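Local coordinates for protein Polyphosphate:AMP phosphotransferase (Pseudomonas aeruginosa PAO1, PDB 3CZP) that uses inorganic polyphosphate as phosphate donor to convert AMP to ADP, and less efficiently GMP to GDP, as a magnesium-dependent homodimer, at residues E19-E24 / R221-G226; L30-E35 / E231-A236; M141-G146 / D206-Y211. All coordinates share one frame; numbering follows the deposited sequence. Where two conformers were deposited one is given.

Interaction 1 (E19-E24 / R221-G226); sequences EKAVIE and RALTVG
L223 pushes its forked end between A21 and V22, and its two methyl groups overlap different parts of that pair. CD2 of L223 meets the single methyl of A21, at 3.8 Å from CB. The other branch, CD1 of L223, reaches past it to V22, where it lies 3.9 Å from CG2. That same CD1 stays near the alanine as well, 4.1 Å from A21 CB, so the small methyl is held against both prongs of the leucine. The torsions explain the reach. With CG roughly opposite the backbone N (chi1 -156°), the L223 side chain extends outward from its helix, and its branching carbon sets one methyl at each of the two neighbours. V22 presents CG2, the branch lying anti to its carbonyl carbon, and meets the leucine side chain at a slant. The example illustrates how two helices of a P-loop-type alpha/beta/alpha fold can be joined by one leucine set against an alanine and a beta-branched valine. Here helix 15-39, the first in the N-terminal PPK2 region, lies beside helix 218-238, which follows the last strand of the parallel sheet. The two segments run in the same general direction, and their backbones stay well separated, with 7.2 Å from CA of V22 to CA of L223. The gap is bridged by side chains alone, with no hydrogen bond across it. On the sheet side of helix 218-238, V225 packs on F152, F154 and V213, while A222 of this helix and V22 of helix 15-39 both touch W66 of helix 56-66.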
loop_
_atom_site.group_PDB
_atom_site.type_symbol
_atom_site.label_atom_id
_atom_site.label_comp_id
_atom_site.label_asym_id
_atom_site.label_seq_id
_atom_site.Cartn_x
_atom_site.Cartn_y
_atom_site.Cartn_z
ATOM N N GLU A 19 -23.946 22.945 -25.336
ATOM C CA GLU A 19 -23.586 23.830 -24.260
ATOM C C GLU A 19 -24.695 23.894 -23.220
ATOM O O GLU A 19 -24.401 23.894 -22.019
ATOM C CB GLU A 19 -23.266 25.212 -24.794
ATOM C CG GLU A 19 -21.955 25.242 -25.564
ATOM C CD GLU A 19 -21.631 26.613 -26.130
ATOM O OE1 GLU A 19 -22.502 27.545 -26.093
ATOM O OE2 GLU A 19 -20.488 26.749 -26.632
ATOM N N LYS A 20 -25.957 24.019 -23.678
ATOM C CA LYS A 20 -27.109 23.955 -22.772
ATOM C C LYS A 20 -27.136 22.656 -21.902
ATOM O O LYS A 20 -27.316 22.688 -20.678
ATOM C CB LYS A 20 -28.391 24.066 -23.579
ATOM C CG LYS A 20 -29.635 23.893 -22.760
ATOM C CD LYS A 20 -30.881 24.317 -23.445
ATOM C CE LYS A 20 -32.061 23.521 -22.886
ATOM N NZ LYS A 20 -33.362 23.957 -23.447
ATOM N N ALA A 21 -26.983 21.523 -22.554
ATOM C CA ALA A 21 -27.015 20.230 -21.864
ATOM C C ALA A 21 -25.862 20.090 -20.829
ATOM O O ALA A 21 -26.054 19.599 -19.693
ATOM C CB ALA A 21 -27.001 19.122 -22.883
ATOM N N VAL A 22 -24.675 20.525 -21.229
ATOM C CA VAL A 22 -23.517 20.459 -20.354
ATOM C C VAL A 22 -23.675 21.224 -19.043
ATOM O O VAL A 22 -23.153 20.784 -18.053
ATOM C CB VAL A 22 -22.228 20.936 -21.076
ATOM C CG1 VAL A 22 -21.079 21.125 -20.108
ATOM C CG2 VAL A 22 -21.893 19.963 -22.106
ATOM N N ILE A 23 -24.368 22.355 -19.040
ATOM C CA ILE A 23 -24.522 23.148 -17.835
ATOM C C ILE A 23 -25.235 22.322 -16.798
ATOM O O ILE A 23 -24.807 22.256 -15.659
ATOM C CB ILE A 23 -25.338 24.488 -18.075
ATOM C CG1 ILE A 23 -24.590 25.439 -19.008
ATOM C CG2 ILE A 23 -25.644 25.215 -16.741
ATOM C CD1 ILE A 23 -25.446 26.642 -19.442
ATOM N N GLU A 24 -26.299 21.653 -17.234
ATOM C CA GLU A 24 -27.111 20.809 -16.366
ATOM C C GLU A 24 -26.339 19.542 -15.976
ATOM O O GLU A 24 -26.359 19.174 -14.821
ATOM C CB GLU A 24 -28.389 20.452 -17.113
ATOM C CG GLU A 24 -29.508 19.735 -16.380
ATOM C CD GLU A 24 -30.782 19.685 -17.298
ATOM O OE1 GLU A 24 -30.735 18.986 -18.340
ATOM O OE2 GLU A 24 -31.792 20.393 -17.012
ATOM N N ARG A 221 -19.533 12.804 -28.483
ATOM C CA ARG A 221 -18.819 11.779 -27.745
ATOM C C ARG A 221 -18.737 12.102 -26.245
ATOM O O ARG A 221 -18.964 11.222 -25.411
ATOM C CB ARG A 221 -17.429 11.511 -28.368
ATOM C CG ARG A 221 -16.351 12.522 -28.015
ATOM C CD ARG A 221 -15.089 12.272 -28.845
ATOM N NE ARG A 221 -14.080 13.281 -28.595
ATOM C CZ ARG A 221 -13.077 13.605 -29.419
ATOM N NH1 ARG A 221 -12.924 13.011 -30.591
ATOM N NH2 ARG A 221 -12.181 14.520 -29.040
ATOM N N ALA A 222 -18.444 13.366 -25.894
ATOM C CA ALA A 222 -18.334 13.750 -24.488
ATOM C C ALA A 222 -19.647 13.745 -23.781
ATOM O O ALA A 222 -19.739 13.244 -22.673
ATOM C CB ALA A 222 -17.700 15.122 -24.316
ATOM N N LEU A 223 -20.644 14.378 -24.392
ATOM C CA LEU A 223 -21.974 14.393 -23.838
ATOM C C LEU A 223 -22.569 13.004 -23.668
ATOM O O LEU A 223 -23.269 12.759 -22.701
ATOM C CB LEU A 223 -22.906 15.260 -24.697
ATOM C CG LEU A 223 -24.149 15.841 -24.003
ATOM C CD1 LEU A 223 -23.820 16.617 -22.772
ATOM C CD2 LEU A 223 -24.959 16.722 -24.967
ATOM N N THR A 224 -22.359 12.139 -24.667
ATOM C CA THR A 224 -22.891 10.768 -24.630
ATOM C C THR A 224 -22.345 9.929 -23.447
ATOM O O THR A 224 -23.115 9.360 -22.623
ATOM C CB THR A 224 -22.753 10.069 -25.983
ATOM O OG1 THR A 224 -23.525 10.794 -26.931
ATOM C CG2 THR A 224 -23.243 8.592 -25.931
ATOM N N VAL A 225 -21.034 9.947 -23.307
ATOM C CA VAL A 225 -20.320 9.310 -22.171
ATOM C C VAL A 225 -20.776 9.889 -20.817
ATOM O O VAL A 225 -21.072 9.140 -19.865
ATOM C CB VAL A 225 -18.779 9.482 -22.302
ATOM C CG1 VAL A 225 -18.019 9.091 -20.953
ATOM C CG2 VAL A 225 -18.213 8.693 -23.478
ATOM N N GLY A 226 -20.846 11.224 -20.724
ATOM C CA GLY A 226 -21.278 11.885 -19.481
ATOM C C GLY A 226 -22.697 11.543 -19.083
ATOM O O GLY A 226 -22.989 11.345 -17.900
#

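Interaction 2 (L30-E35 / E231-A236); sequences LEAQFE and EGLQAA
A32 meets L233 in a helix-to-helix contact of the alpha/beta/alpha fold of the N-terminal PPK2 region, where helix 15-39 packs alongside helix 218-238. The first segment begins with L30 and E31, which turn to the dimer interface: L30 packs on R432 of the second subunit, and both carboxylate oxygens of E31 accept backbone N-H groups, OE1 from K431 and OE2 from R432, both of the second subunit. A32 then carries the contact. Its methyl is aimed at the partner helix, with CB 3.7 Å from CD2 of L233 and 4.1 Å from CG of the same leucine. So small a side chain permits a close approach of the backbones, the CA atoms of A32 and Q234 lying 6.4 Å apart. L233 extends to meet it, CG opposite its backbone N (chi1 -165°), with CD2 as the leading methyl. Q33 sends its own side chain away from helix 218-238, where OE1 accepts a hydrogen bond from the backbone N of D68, so the residue meets L233 through its main chain. Further along, F34 packs on K431 of the second subunit. One helix thus serves two neighbours, A32 for helix 218-238 and L30, E31 and F34 for the other chain. The CD2 methyl of L233 also lies over the peptide following A32, coming 4.1 Å from A32 C and 4.2 Å from Q33 N.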
loop_
_atom_site.group_PDB
_atom_site.type_symbol
_atom_site.label_atom_id
_atom_site.label_comp_id
_atom_site.label_asym_id
_atom_site.label_seq_id
_atom_site.Cartn_x
_atom_site.Cartn_y
_atom_site.Cartn_z
ATOM N N LEU A 30 -21.567 16.428 -10.620
ATOM C CA LEU A 30 -20.973 16.861 -9.402
ATOM C C LEU A 30 -21.790 16.440 -8.188
ATOM O O LEU A 30 -21.228 15.960 -7.181
ATOM C CB LEU A 30 -20.750 18.364 -9.423
ATOM C CG LEU A 30 -19.572 18.996 -10.131
ATOM C CD1 LEU A 30 -19.741 20.548 -9.996
ATOM C CD2 LEU A 30 -18.257 18.479 -9.593
ATOM N N GLU A 31 -23.112 16.569 -8.275
ATOM C CA GLU A 31 -23.994 16.099 -7.204
ATOM C C GLU A 31 -24.009 14.584 -6.971
ATOM O O GLU A 31 -24.178 14.122 -5.812
ATOM C CB GLU A 31 -25.435 16.613 -7.450
ATOM C CG GLU A 31 -25.565 18.119 -7.211
ATOM C CD GLU A 31 -25.436 18.491 -5.711
ATOM O OE1 GLU A 31 -26.365 18.139 -4.949
ATOM O OE2 GLU A 31 -24.417 19.112 -5.291
ATOM N N ALA A 32 -23.956 13.810 -8.068
ATOM C CA ALA A 32 -23.921 12.368 -8.033
ATOM C C ALA A 32 -22.574 11.955 -7.424
ATOM O O ALA A 32 -22.510 11.098 -6.602
ATOM C CB ALA A 32 -24.080 11.771 -9.469
ATOM N N GLN A 33 -21.499 12.597 -7.847
ATOM C CA GLN A 33 -20.174 12.294 -7.304
ATOM C C GLN A 33 -20.091 12.544 -5.788
ATOM O O GLN A 33 -19.485 11.781 -5.063
ATOM C CB GLN A 33 -19.154 13.100 -8.106
ATOM C CG GLN A 33 -17.711 12.741 -7.823
ATOM C CD GLN A 33 -16.807 13.564 -8.588
ATOM O OE1 GLN A 33 -17.143 14.725 -8.858
ATOM N NE2 GLN A 33 -15.613 13.029 -8.928
ATOM N N PHE A 34 -20.723 13.604 -5.310
ATOM C CA PHE A 34 -20.753 13.944 -3.900
ATOM C C PHE A 34 -21.548 12.915 -3.084
ATOM O O PHE A 34 -21.109 12.459 -2.022
ATOM C CB PHE A 34 -21.325 15.366 -3.682
ATOM C CG PHE A 34 -21.389 15.771 -2.238
ATOM C CD1 PHE A 34 -20.232 16.211 -1.570
ATOM C CD2 PHE A 34 -22.593 15.694 -1.522
ATOM C CE1 PHE A 34 -20.280 16.561 -0.236
ATOM C CE2 PHE A 34 -22.643 16.041 -0.173
ATOM C CZ PHE A 34 -21.502 16.466 0.469
ATOM N N GLU A 35 -22.684 12.507 -3.612
ATOM C CA GLU A 35 -23.543 11.494 -2.944
ATOM C C GLU A 35 -22.836 10.101 -2.846
ATOM O O GLU A 35 -22.978 9.327 -1.875
ATOM C CB GLU A 35 -24.836 11.392 -3.732
ATOM C CG GLU A 35 -25.846 10.323 -3.251
ATOM C CD GLU A 35 -26.358 10.590 -1.849
ATOM O OE1 GLU A 35 -26.298 11.758 -1.411
ATOM O OE2 GLU A 35 -26.839 9.648 -1.175
ATOM N N GLU A 231 -26.514 8.548 -15.668
ATOM C CA GLU A 231 -27.627 7.611 -15.574
ATOM C C GLU A 231 -27.278 6.426 -14.721
ATOM O O GLU A 231 -28.052 6.029 -13.822
ATOM C CB GLU A 231 -28.022 7.127 -16.971
ATOM C CG GLU A 231 -29.310 6.355 -17.008
ATOM C CD GLU A 231 -29.765 6.039 -18.444
ATOM O OE1 GLU A 231 -29.309 6.726 -19.420
ATOM O OE2 GLU A 231 -30.602 5.112 -18.592
ATOM N N GLY A 232 -26.121 5.842 -15.011
ATOM C CA GLY A 232 -25.635 4.659 -14.289
ATOM C C GLY A 232 -25.373 4.956 -12.820
ATOM O O GLY A 232 -25.726 4.177 -11.966
ATOM N N LEU A 233 -24.764 6.099 -12.519
ATOM C CA LEU A 233 -24.489 6.479 -11.164
ATOM C C LEU A 233 -25.732 6.843 -10.356
ATOM O O LEU A 233 -25.886 6.370 -9.229
ATOM C CB LEU A 233 -23.450 7.612 -11.175
ATOM C CG LEU A 233 -22.729 7.955 -9.883
ATOM C CD1 LEU A 233 -22.089 6.775 -9.162
ATOM C CD2 LEU A 233 -21.698 9.059 -10.163
ATOM N N GLN A 234 -26.663 7.601 -10.946
ATOM C CA GLN A 234 -27.931 7.920 -10.264
ATOM C C GLN A 234 -28.688 6.621 -9.906
ATOM O O GLN A 234 -29.133 6.476 -8.789
ATOM C CB GLN A 234 -28.771 8.885 -11.119
ATOM C CG GLN A 234 -28.166 10.306 -11.224
ATOM C CD GLN A 234 -29.085 11.286 -11.908
ATOM O OE1 GLN A 234 -29.836 10.922 -12.816
ATOM N NE2 GLN A 234 -29.018 12.539 -11.496
ATOM N N ALA A 235 -28.775 5.674 -10.838
ATOM C CA ALA A 235 -29.471 4.395 -10.616
ATOM C C ALA A 235 -28.869 3.626 -9.467
ATOM O O ALA A 235 -29.589 3.122 -8.594
ATOM C CB ALA A 235 -29.430 3.513 -11.886
ATOM N N ALA A 236 -27.538 3.518 -9.492
ATOM C CA ALA A 236 -26.808 2.792 -8.487
ATOM C C ALA A 236 -26.943 3.477 -7.153
ATOM O O ALA A 236 -27.105 2.817 -6.167
ATOM C CB ALA A 236 -25.316 2.645 -8.897
#

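Interaction 3 (M141-G146 / D206-Y211); sequences MLCDEG and DYAPWY. With EDO (1,2-ethanediol), chain G; ACT (acetate ion), chain D; ACT (acetate ion), chain E.
A cysteine sulfur-aromatic contact, C143 against Y207, joins the C-terminal turn of helix 125-144 to the loop leading into strand 210-214, an outermost strand of the five-stranded parallel sheet in the P-loop-type N-terminal domain. SG of C143 lies 5.2 Å from the centroid of the Y207 ring and 75° off the ring normal, so the sulfur sits at the edge. The adjoining CB of C143 comes obliquely to the ring, 3.9 Å from Y207 CD1. SG also meets the next residue of the loop, 4.0 Å from A208 CB, and lies 3.9 Å from the carbonyl O of Y207. A single small side chain touches a tyrosine and an alanine in succession, without any hydrogen bond crossing between the segments. Y207 can offer its ring here because CG is tucked between the backbone N and the carbonyl carbon (chi1 54°), which folds the aromatic group over toward the helix. Nearby, C143 and A208 both pack on L149 of strand 148-155. Past the cysteine the helix is closed by a Schellman motif at G146, whose positive phi of 130° accompanies two weak N-H bonds back into the last turn. At this end E145 forms salt bridges with R387 and R370, residues of the second PPK2 region, so the helix terminus also meets the other half of the fused protein. Small molecules, probably from the crystallisation liquor, occupy the surroundings. An ethanediol is modelled over one face of the Y207 ring, but it crowds D144 and its exact place is doubtful. An acetate methyl stands at the edge of that ring, 3.6 Å from CD2 of Y207, while the same acetate's O accepts a nearly straight bond from D206 N over 3.2 Å.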
loop_
_atom_site.group_PDB
_atom_site.type_symbol
_atom_site.label_atom_id
_atom_site.label_comp_id
_atom_site.label_asym_id
_atom_site.label_seq_id
_atom_site.Cartn_x
_atom_site.Cartn_y
_atom_site.Cartn_z
HETATM N N MSE A 141 -16.888 -10.586 -10.553
HETATM C CA MSE A 141 -16.639 -10.635 -9.121
HETATM C C MSE A 141 -16.664 -9.220 -8.540
HETATM O O MSE A 141 -17.177 -8.984 -7.473
HETATM C CB MSE A 141 -15.286 -11.323 -8.879
HETATM C CG MSE A 141 -14.751 -11.232 -7.458
HETATM SE SE MSE A 141 -13.053 -12.147 -7.234
HETATM C CE MSE A 141 -12.109 -11.387 -8.763
ATOM N N LEU A 142 -16.060 -8.295 -9.260
ATOM C CA LEU A 142 -16.054 -6.908 -8.836
ATOM C C LEU A 142 -17.407 -6.348 -8.731
ATOM O O LEU A 142 -17.686 -5.643 -7.755
ATOM C CB LEU A 142 -15.300 -6.030 -9.793
ATOM C CG LEU A 142 -13.821 -6.290 -9.884
ATOM C CD1 LEU A 142 -13.200 -5.251 -10.843
ATOM C CD2 LEU A 142 -13.160 -6.252 -8.489
ATOM N N CYS A 143 -18.235 -6.634 -9.722
ATOM C CA CYS A 143 -19.640 -6.198 -9.727
ATOM C C CYS A 143 -20.467 -6.939 -8.710
ATOM O O CYS A 143 -21.334 -6.340 -8.078
ATOM C CB CYS A 143 -20.274 -6.335 -11.118
ATOM S SG CYS A 143 -19.524 -5.244 -12.315
ATOM N N ASP A 144 -20.205 -8.230 -8.534
ATOM C CA ASP A 144 -20.837 -9.014 -7.419
ATOM C C ASP A 144 -20.496 -8.431 -6.039
ATOM O O ASP A 144 -21.300 -8.438 -5.142
ATOM C CB ASP A 144 -20.364 -10.467 -7.454
ATOM C CG ASP A 144 -21.093 -11.327 -8.471
ATOM O OD1 ASP A 144 -22.205 -10.957 -8.921
ATOM O OD2 ASP A 144 -20.555 -12.402 -8.845
ATOM N N GLU A 145 -19.274 -7.946 -5.877
ATOM C CA GLU A 145 -18.827 -7.234 -4.670
ATOM C C GLU A 145 -19.374 -5.796 -4.485
ATOM O O GLU A 145 -19.294 -5.227 -3.405
ATOM C CB GLU A 145 -17.275 -7.211 -4.681
ATOM C CG GLU A 145 -16.631 -8.580 -4.427
ATOM C CD GLU A 145 -16.663 -9.020 -2.963
ATOM O OE1 GLU A 145 -16.278 -8.215 -2.062
ATOM O OE2 GLU A 145 -17.064 -10.172 -2.681
ATOM N N GLY A 146 -19.898 -5.196 -5.553
ATOM C CA GLY A 146 -20.644 -3.966 -5.489
ATOM C C GLY A 146 -20.194 -2.913 -6.459
ATOM O O GLY A 146 -20.812 -1.842 -6.522
ATOM N N ASP A 206 -25.085 -7.605 -18.771
ATOM C CA ASP A 206 -26.159 -6.721 -18.300
ATOM C C ASP A 206 -25.697 -5.855 -17.095
ATOM O O ASP A 206 -26.085 -4.672 -16.953
ATOM C CB ASP A 206 -27.384 -7.553 -17.925
ATOM C CG ASP A 206 -28.147 -8.086 -19.155
ATOM O OD1 ASP A 206 -27.797 -7.737 -20.342
ATOM O OD2 ASP A 206 -29.091 -8.883 -18.907
ATOM N N TYR A 207 -24.868 -6.435 -16.240
ATOM C CA TYR A 207 -24.321 -5.716 -15.055
ATOM C C TYR A 207 -23.057 -4.917 -15.354
ATOM O O TYR A 207 -22.575 -4.213 -14.504
ATOM C CB TYR A 207 -24.036 -6.720 -13.929
ATOM C CG TYR A 207 -23.142 -7.836 -14.384
ATOM C CD1 TYR A 207 -21.782 -7.654 -14.470
ATOM C CD2 TYR A 207 -23.671 -9.038 -14.818
ATOM C CE1 TYR A 207 -20.971 -8.610 -14.929
ATOM C CE2 TYR A 207 -22.841 -10.030 -15.255
ATOM C CZ TYR A 207 -21.507 -9.813 -15.279
ATOM O OH TYR A 207 -20.706 -10.769 -15.741
ATOM N N ALA A 208 -22.473 -5.080 -16.547
ATOM C CA ALA A 208 -21.320 -4.300 -16.942
ATOM C C ALA A 208 -21.245 -4.287 -18.503
ATOM O O ALA A 208 -20.516 -5.069 -19.123
ATOM C CB ALA A 208 -20.071 -4.850 -16.295
ATOM N N PRO A 209 -22.089 -3.436 -19.135
ATOM C CA PRO A 209 -22.177 -3.339 -20.588
ATOM C C PRO A 209 -20.953 -2.665 -21.198
ATOM O O PRO A 209 -20.291 -1.862 -20.538
ATOM C CB PRO A 209 -23.396 -2.447 -20.795
ATOM C CG PRO A 209 -24.075 -2.381 -19.490
ATOM C CD PRO A 209 -23.058 -2.542 -18.481
ATOM N N TRP A 210 -20.698 -2.940 -22.474
ATOM C CA TRP A 210 -19.786 -2.097 -23.245
ATOM C C TRP A 210 -20.636 -1.019 -23.889
ATOM O O TRP A 210 -21.706 -1.318 -24.463
ATOM C CB TRP A 210 -19.070 -2.892 -24.351
ATOM C CG TRP A 210 -17.824 -3.498 -23.929
ATOM C CD1 TRP A 210 -17.633 -4.788 -23.548
ATOM C CD2 TRP A 210 -16.568 -2.847 -23.817
ATOM N NE1 TRP A 210 -16.314 -4.990 -23.222
ATOM C CE2 TRP A 210 -15.637 -3.812 -23.391
ATOM C CE3 TRP A 210 -16.130 -1.532 -24.043
ATOM C CZ2 TRP A 210 -14.311 -3.505 -23.163
ATOM C CZ3 TRP A 210 -14.782 -1.233 -23.839
ATOM C CH2 TRP A 210 -13.904 -2.198 -23.387
ATOM N N TYR A 211 -20.117 0.200 -23.905
ATOM C CA TYR A 211 -20.806 1.297 -24.603
ATOM C C TYR A 211 -19.886 1.734 -25.743
ATOM O O TYR A 211 -18.791 2.198 -25.498
ATOM C CB TYR A 211 -21.076 2.432 -23.625
ATOM C CG TYR A 211 -21.987 2.074 -22.452
ATOM C CD1 TYR A 211 -23.335 2.017 -22.617
ATOM C CD2 TYR A 211 -21.468 1.784 -21.201
ATOM C CE1 TYR A 211 -24.179 1.691 -21.573
ATOM C CE2 TYR A 211 -22.286 1.477 -20.144
ATOM C CZ TYR A 211 -23.655 1.422 -20.356
ATOM O OH TYR A 211 -24.535 1.127 -19.307
HETATM C C1 EDO G . -23.007 -9.472 -11.242
HETATM O O1 EDO G . -23.800 -8.619 -10.388
HETATM C C2 EDO G . -23.804 -10.724 -11.664
HETATM O O2 EDO G . -23.198 -11.970 -11.252
HETATM C C ACT D . -25.627 -11.363 -17.916
HETATM O O ACT D . -25.730 -10.778 -19.034
HETATM O OXT ACT D . -24.987 -12.447 -17.902
HETATM C CH3 ACT D . -26.224 -10.822 -16.646
HETATM C C ACT E . -23.805 -0.077 -15.663
HETATM O O ACT E . -24.089 0.942 -16.332
HETATM O OXT ACT E . -22.586 -0.336 -15.631
HETATM C CH3 ACT E . -24.844 -0.938 -14.980
#

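In the fold
From the N terminus, the chain first lays down helix 15-39, which supplies segments 19-24 and 30-35. It then builds most of the parallel sheet before reaching helix 125-144 and segment 141-146. Interaction 3 closes the shortest loop, sixty residues later, at the approach to strand 210-214. Helix 218-238 follows and returns to the first helix: 221-226 completes interaction 1 and 231-236 interaction 2. These two closures cross, because their segments alternate, and interaction 3 nests inside both. Interactions 1 and 2 have centres about 15 Å apart on the same helix pair, joining the chain's first helix to the one after strand 210-214, whereas interaction 3 links a helix end with the loop entering the edge strand.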